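Long-range contact in aminopeptidase (Aneurinibacillus sp. AM-1, PDB 5IB9), which probably acts as a zinc-dependent aminopeptidase of the M28 family, removing residues from the N-termini of peptides: residues L286-L300 against D347-F361. Residues are numbered along the deposited sequence; the frame is centred on the assembly and turned at random.
Sequences LSEDEIKRTIGMFQL and DHESFHALGIPAALF. With ZN (zinc ion), chain G.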
loop_
_atom_site.group_PDB
_atom_site.type_symbol
_atom_site.label_atom_id
_atom_site.label_comp_id
_atom_site.label_asym_id
_atom_site.label_seq_id
_atom_site.Cartn_x
_atom_site.Cartn_y
_atom_site.Cartn_z
ATOM N N LEU A 286 6.774 9.300 -0.705
ATOM C CA LEU A 286 7.296 10.522 -1.306
ATOM C C LEU A 286 6.210 11.474 -1.808
ATOM O O LEU A 286 5.212 11.005 -2.383
ATOM C CB LEU A 286 8.231 10.171 -2.476
ATOM C CG LEU A 286 9.435 9.278 -2.050
ATOM C CD1 LEU A 286 10.255 8.908 -3.279
ATOM C CD2 LEU A 286 10.281 10.097 -0.958
ATOM N N SER A 287 6.452 12.776 -1.617
ATOM C CA SER A 287 5.536 13.726 -2.248
ATOM C C SER A 287 5.899 13.934 -3.674
ATOM O O SER A 287 6.988 13.532 -4.152
ATOM C CB SER A 287 5.662 15.020 -1.530
ATOM O OG SER A 287 6.946 15.664 -1.774
ATOM N N GLU A 288 4.984 14.601 -4.428
ATOM C CA GLU A 288 5.268 14.895 -5.821
ATOM C C GLU A 288 6.520 15.789 -5.955
ATOM O O GLU A 288 7.293 15.595 -6.908
ATOM C CB GLU A 288 4.018 15.534 -6.519
ATOM C CG GLU A 288 2.958 14.467 -6.723
ATOM C CD GLU A 288 1.710 14.895 -7.571
ATOM O OE1 GLU A 288 1.544 16.095 -7.795
ATOM O OE2 GLU A 288 1.082 13.971 -8.131
ATOM N N ASP A 289 6.698 16.775 -5.043
ATOM C CA ASP A 289 7.893 17.615 -5.073
ATOM C C ASP A 289 9.138 16.738 -4.839
ATOM O O ASP A 289 10.126 16.905 -5.569
ATOM C CB ASP A 289 7.770 18.777 -4.109
ATOM C CG ASP A 289 8.934 19.750 -4.204
ATOM O OD1 ASP A 289 9.064 20.256 -5.308
ATOM O OD2 ASP A 289 9.667 19.936 -3.181
ATOM N N GLU A 290 9.157 15.876 -3.825
ATOM C CA GLU A 290 10.325 14.962 -3.612
ATOM C C GLU A 290 10.591 14.150 -4.816
ATOM O O GLU A 290 11.791 14.043 -5.184
ATOM C CB GLU A 290 10.048 14.077 -2.403
ATOM C CG GLU A 290 10.084 14.894 -1.074
ATOM C CD GLU A 290 9.712 13.982 0.051
ATOM O OE1 GLU A 290 8.629 13.347 0.097
ATOM O OE2 GLU A 290 10.502 13.777 0.990
ATOM N N ILE A 291 9.572 13.587 -5.489
ATOM C CA ILE A 291 9.842 12.786 -6.641
ATOM C C ILE A 291 10.512 13.635 -7.751
ATOM O O ILE A 291 11.536 13.194 -8.390
ATOM C CB ILE A 291 8.537 12.196 -7.163
ATOM C CG1 ILE A 291 8.045 11.155 -6.134
ATOM C CG2 ILE A 291 8.710 11.474 -8.563
ATOM C CD1 ILE A 291 6.598 10.706 -6.337
ATOM N N LYS A 292 9.951 14.823 -8.034
ATOM C CA LYS A 292 10.531 15.688 -9.111
ATOM C C LYS A 292 11.970 16.103 -8.783
ATOM O O LYS A 292 12.768 16.306 -9.766
ATOM C CB LYS A 292 9.649 16.947 -9.283
ATOM C CG LYS A 292 8.304 16.583 -9.865
ATOM C CD LYS A 292 7.391 17.796 -10.147
ATOM C CE LYS A 292 6.023 17.287 -10.663
ATOM N NZ LYS A 292 4.992 17.876 -9.758
ATOM N N ARG A 293 12.329 16.195 -7.514
ATOM C CA ARG A 293 13.660 16.720 -7.158
ATOM C C ARG A 293 14.657 15.577 -7.024
ATOM O O ARG A 293 15.858 15.870 -6.801
ATOM C CB ARG A 293 13.591 17.450 -5.793
ATOM C CG ARG A 293 12.817 18.687 -5.984
ATOM C CD ARG A 293 12.798 19.465 -4.823
ATOM N NE ARG A 293 12.266 18.918 -3.594
ATOM C CZ ARG A 293 12.935 18.684 -2.453
ATOM N NH1 ARG A 293 14.228 18.833 -2.386
ATOM N NH2 ARG A 293 12.274 18.335 -1.325
ATOM N N THR A 294 14.238 14.298 -7.096
ATOM C CA THR A 294 15.214 13.202 -6.911
ATOM C C THR A 294 15.880 12.908 -8.246
ATOM O O THR A 294 15.284 12.397 -9.225
ATOM C CB THR A 294 14.427 11.974 -6.404
ATOM O OG1 THR A 294 13.915 12.228 -5.117
ATOM C CG2 THR A 294 15.525 10.830 -6.175
ATOM N N ILE A 295 17.155 13.311 -8.295
ATOM C CA ILE A 295 17.910 13.227 -9.523
ATOM C C ILE A 295 18.540 11.879 -9.808
ATOM O O ILE A 295 18.921 11.596 -10.939
ATOM C CB ILE A 295 18.981 14.314 -9.652
ATOM C CG1 ILE A 295 19.995 14.102 -8.563
ATOM C CG2 ILE A 295 18.340 15.812 -9.575
ATOM C CD1 ILE A 295 21.247 15.147 -8.760
ATOM N N GLY A 296 18.531 11.026 -8.792
ATOM C CA GLY A 296 19.056 9.691 -9.030
ATOM C C GLY A 296 18.872 8.806 -7.782
ATOM O O GLY A 296 18.920 9.297 -6.637
ATOM N N MET A 297 18.712 7.523 -8.042
ATOM C CA MET A 297 18.642 6.535 -6.986
ATOM C C MET A 297 19.634 5.444 -7.391
ATOM O O MET A 297 19.574 4.855 -8.485
ATOM C CB MET A 297 17.200 5.937 -6.803
ATOM C CG MET A 297 17.035 4.942 -5.598
ATOM S SD MET A 297 17.489 3.302 -6.097
ATOM C CE MET A 297 17.436 2.563 -4.460
ATOM N N PHE A 298 20.623 5.242 -6.507
ATOM C CA PHE A 298 21.704 4.205 -6.619
ATOM C C PHE A 298 21.343 3.049 -5.746
ATOM O O PHE A 298 21.274 3.189 -4.550
ATOM C CB PHE A 298 23.039 4.764 -6.185
ATOM C CG PHE A 298 23.566 5.898 -7.032
ATOM C CD1 PHE A 298 24.751 5.663 -7.803
ATOM C CD2 PHE A 298 22.983 7.169 -7.067
ATOM C CE1 PHE A 298 25.275 6.683 -8.566
ATOM C CE2 PHE A 298 23.534 8.200 -7.863
ATOM C CZ PHE A 298 24.670 7.965 -8.598
ATOM N N GLN A 299 21.076 1.880 -6.309
ATOM C CA GLN A 299 20.804 0.652 -5.557
ATOM C C GLN A 299 22.004 -0.297 -5.481
ATOM O O GLN A 299 22.635 -0.545 -6.520
ATOM C CB GLN A 299 19.617 -0.081 -6.185
ATOM C CG GLN A 299 19.377 -1.470 -5.544
ATOM C CD GLN A 299 18.811 -1.403 -4.096
ATOM O OE1 GLN A 299 18.560 -0.363 -3.565
ATOM N NE2 GLN A 299 18.524 -2.543 -3.495
ATOM N N LEU A 300 22.419 -0.647 -4.268
ATOM C CA LEU A 300 23.644 -1.525 -4.099
ATOM C C LEU A 300 23.131 -2.879 -3.623
ATOM O O LEU A 300 22.566 -3.017 -2.539
ATOM C CB LEU A 300 24.479 -0.872 -2.966
ATOM C CG LEU A 300 25.008 0.561 -3.240
ATOM C CD1 LEU A 300 25.410 1.137 -1.951
ATOM C CD2 LEU A 300 26.369 0.280 -3.981
ATOM N N ASP A 347 15.562 -3.140 -5.566
ATOM C CA ASP A 347 14.782 -1.950 -5.145
ATOM C C ASP A 347 14.850 -0.760 -6.106
ATOM O O ASP A 347 13.934 0.073 -6.024
ATOM C CB ASP A 347 15.237 -1.508 -3.742
ATOM C CG ASP A 347 14.985 -2.608 -2.696
ATOM O OD1 ASP A 347 13.814 -3.014 -2.537
ATOM O OD2 ASP A 347 16.013 -3.073 -2.112
ATOM N N HIS A 348 15.773 -0.759 -7.071
ATOM C CA HIS A 348 15.747 0.326 -8.076
ATOM C C HIS A 348 14.447 0.303 -8.861
ATOM O O HIS A 348 14.012 1.357 -9.332
ATOM C CB HIS A 348 16.952 0.290 -8.994
ATOM C CG HIS A 348 17.083 -1.002 -9.744
ATOM N ND1 HIS A 348 17.112 -2.256 -9.135
ATOM C CD2 HIS A 348 17.246 -1.188 -11.070
ATOM C CE1 HIS A 348 17.233 -3.177 -10.112
ATOM N NE2 HIS A 348 17.347 -2.541 -11.283
ATOM N N GLU A 349 13.806 -0.860 -9.000
ATOM C CA GLU A 349 12.507 -0.943 -9.721
ATOM C C GLU A 349 11.432 -0.102 -9.076
ATOM O O GLU A 349 10.514 0.354 -9.762
ATOM C CB GLU A 349 12.083 -2.382 -9.709
ATOM C CG GLU A 349 10.948 -2.695 -10.737
ATOM C CD GLU A 349 10.826 -4.217 -10.907
ATOM O OE1 GLU A 349 11.817 -4.949 -11.210
ATOM O OE2 GLU A 349 9.738 -4.691 -10.705
ATOM N N SER A 350 11.531 0.124 -7.771
ATOM C CA SER A 350 10.514 0.959 -7.096
ATOM C C SER A 350 10.578 2.428 -7.383
ATOM O O SER A 350 9.570 3.136 -7.287
ATOM C CB SER A 350 10.633 0.654 -5.590
ATOM O OG SER A 350 10.423 -0.766 -5.365
ATOM N N PHE A 351 11.801 2.829 -7.712
ATOM C CA PHE A 351 12.044 4.268 -8.030
ATOM C C PHE A 351 11.889 4.453 -9.526
ATOM O O PHE A 351 11.344 5.496 -9.914
ATOM C CB PHE A 351 13.403 4.699 -7.437
ATOM C CG PHE A 351 13.408 4.539 -5.967
ATOM C CD1 PHE A 351 12.787 5.506 -5.157
ATOM C CD2 PHE A 351 13.811 3.341 -5.358
ATOM C CE1 PHE A 351 12.635 5.306 -3.760
ATOM C CE2 PHE A 351 13.693 3.150 -3.973
ATOM C CZ PHE A 351 13.096 4.155 -3.171
ATOM N N HIS A 352 12.374 3.557 -10.371
ATOM C CA HIS A 352 12.074 3.660 -11.793
ATOM C C HIS A 352 10.548 3.787 -12.011
ATOM O O HIS A 352 10.125 4.576 -12.896
ATOM C CB HIS A 352 12.648 2.452 -12.465
ATOM C CG HIS A 352 12.330 2.431 -13.905
ATOM N ND1 HIS A 352 13.149 3.039 -14.829
ATOM C CD2 HIS A 352 11.310 1.851 -14.575
ATOM C CE1 HIS A 352 12.628 2.859 -16.038
ATOM N NE2 HIS A 352 11.476 2.226 -15.902
ATOM N N ALA A 353 9.763 3.169 -11.189
ATOM C CA ALA A 353 8.310 3.134 -11.390
ATOM C C ALA A 353 7.779 4.535 -11.198
ATOM O O ALA A 353 6.727 4.890 -11.757
ATOM C CB ALA A 353 7.696 2.226 -10.406
ATOM N N LEU A 354 8.448 5.399 -10.430
ATOM C CA LEU A 354 8.038 6.806 -10.264
ATOM C C LEU A 354 8.617 7.768 -11.279
ATOM O O LEU A 354 8.375 8.966 -11.140
ATOM C CB LEU A 354 8.419 7.228 -8.847
ATOM C CG LEU A 354 7.666 6.546 -7.701
ATOM C CD1 LEU A 354 8.144 7.276 -6.445
ATOM C CD2 LEU A 354 6.154 6.726 -7.858
ATOM N N GLY A 355 9.387 7.261 -12.270
ATOM C CA GLY A 355 10.069 8.209 -13.154
ATOM C C GLY A 355 11.433 8.667 -12.692
ATOM O O GLY A 355 12.039 9.493 -13.347
ATOM N N ILE A 356 11.942 8.131 -11.559
ATOM C CA ILE A 356 13.205 8.646 -11.045
ATOM C C ILE A 356 14.325 7.833 -11.715
ATOM O O ILE A 356 14.230 6.624 -11.804
ATOM C CB ILE A 356 13.226 8.359 -9.568
ATOM C CG1 ILE A 356 12.180 9.217 -8.849
ATOM C CG2 ILE A 356 14.658 8.692 -8.966
ATOM C CD1 ILE A 356 11.947 8.910 -7.323
ATOM N N PRO A 357 15.362 8.530 -12.213
ATOM C CA PRO A 357 16.514 7.767 -12.792
ATOM C C PRO A 357 17.110 6.778 -11.762
ATOM O O PRO A 357 17.381 7.229 -10.648
ATOM C CB PRO A 357 17.541 8.879 -13.192
ATOM C CG PRO A 357 16.730 10.211 -13.272
ATOM C CD PRO A 357 15.627 9.982 -12.161
ATOM N N ALA A 358 17.323 5.514 -12.040
ATOM C CA ALA A 358 17.683 4.583 -10.981
ATOM C C ALA A 358 18.532 3.533 -11.639
ATOM O O ALA A 358 18.292 3.191 -12.854
ATOM C CB ALA A 358 16.395 3.920 -10.350
ATOM N N ALA A 359 19.496 2.952 -10.927
ATOM C CA ALA A 359 20.241 1.828 -11.456
ATOM C C ALA A 359 20.704 0.979 -10.298
ATOM O O ALA A 359 21.045 1.543 -9.192
ATOM C CB ALA A 359 21.513 2.373 -12.212
ATOM N N LEU A 360 20.865 -0.295 -10.574
ATOM C CA LEU A 360 21.433 -1.315 -9.659
ATOM C C LEU A 360 22.873 -1.489 -10.009
ATOM O O LEU A 360 23.263 -1.699 -11.201
ATOM C CB LEU A 360 20.638 -2.591 -9.880
ATOM C CG LEU A 360 21.335 -3.824 -9.316
ATOM C CD1 LEU A 360 21.527 -3.810 -7.750
ATOM C CD2 LEU A 360 20.504 -5.140 -9.713
ATOM N N PHE A 361 23.686 -1.435 -8.982
ATOM C CA PHE A 361 25.169 -1.784 -9.038
ATOM C C PHE A 361 25.382 -3.146 -8.412
ATOM O O PHE A 361 24.955 -3.343 -7.266
ATOM C CB PHE A 361 26.022 -0.712 -8.288
ATOM C CG PHE A 361 25.966 0.643 -8.957
ATOM C CD1 PHE A 361 27.053 1.069 -9.697
ATOM C CD2 PHE A 361 24.833 1.455 -8.900
ATOM C CE1 PHE A 361 27.057 2.310 -10.386
ATOM C CE2 PHE A 361 24.831 2.722 -9.603
ATOM C CZ PHE A 361 25.907 3.116 -10.347
HETATM ZN ZN ZN G . -0.513 14.207 -9.129
HETATM O O HOH W 1 -0.553 15.887 -10.111
HETATM O O HOH W 2 -1.406 12.712 -10.934
HETATM O O HOH W 3 -0.238 12.844 -10.528
HETATM O O HOH W 4 -1.522 14.570 -10.914
#
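Met297 and Phe351 meet where two neighbouring parallel strands of the M28 peptidase domain, 294-300 and 358-361, are covered on one face by the short helix 348-352. Four backbone hydrogen bonds join the strands, from Met297 N to Pro357 O through to Phe361 N to Gln299 O, the last nearly straight at 177°. With CG anti to the backbone N (chi1 -175°) and a bend at chi2, Met297 lies across the Phe351 ring: its CG sits over one face, 3.6 Å from Phe351 CD2, while SD approaches obliquely in a Met-aromatic contact. Leu286 CD1 comes to the edge of the same ring. Beyond it, Ile356 CG2 packs 3.6 Å from Thr294 CG2. Ile291 and Leu354 cross at about a right angle, with Ile291 CD1 3.8 Å from Leu354 CD1. On the other face of the strands, the Phe298 and Phe361 rings lie nearly parallel but slid apart, with Phe298 CD1 3.4 Å from Phe361 CE2 and Gln299 O in plane at the Phe361 ring edge.

Gln299 points to the helix-covered face. Its bent chain lays the amide against Asp347 CB; NE2 bonds to Ser346 OG and, more weakly, to Asp347 OD2 at 2.9 Å, the amide and carboxylate planes 81° apart. Ser279 holds Asp347 OD1, and Asp347 packs against the zinc-site residues Glu272 and His228, consistent with a second-shell position. A leucine in place of Gln299 would probably leave Ser346 OG and Asp347 OD2 without the amide, the carboxylate then held mainly through OD1. Leu360 lies against Asp301, its side chain about 4 Å from the bound inhibitor at the nearest atoms.

At the outer end, a Ser287-Glu290 capping box starts helix 288-293, and a zinc ion joins the subunits, bound by waters, His204 NE2 of the second subunit and Glu288 OE2 at 1.9 Å.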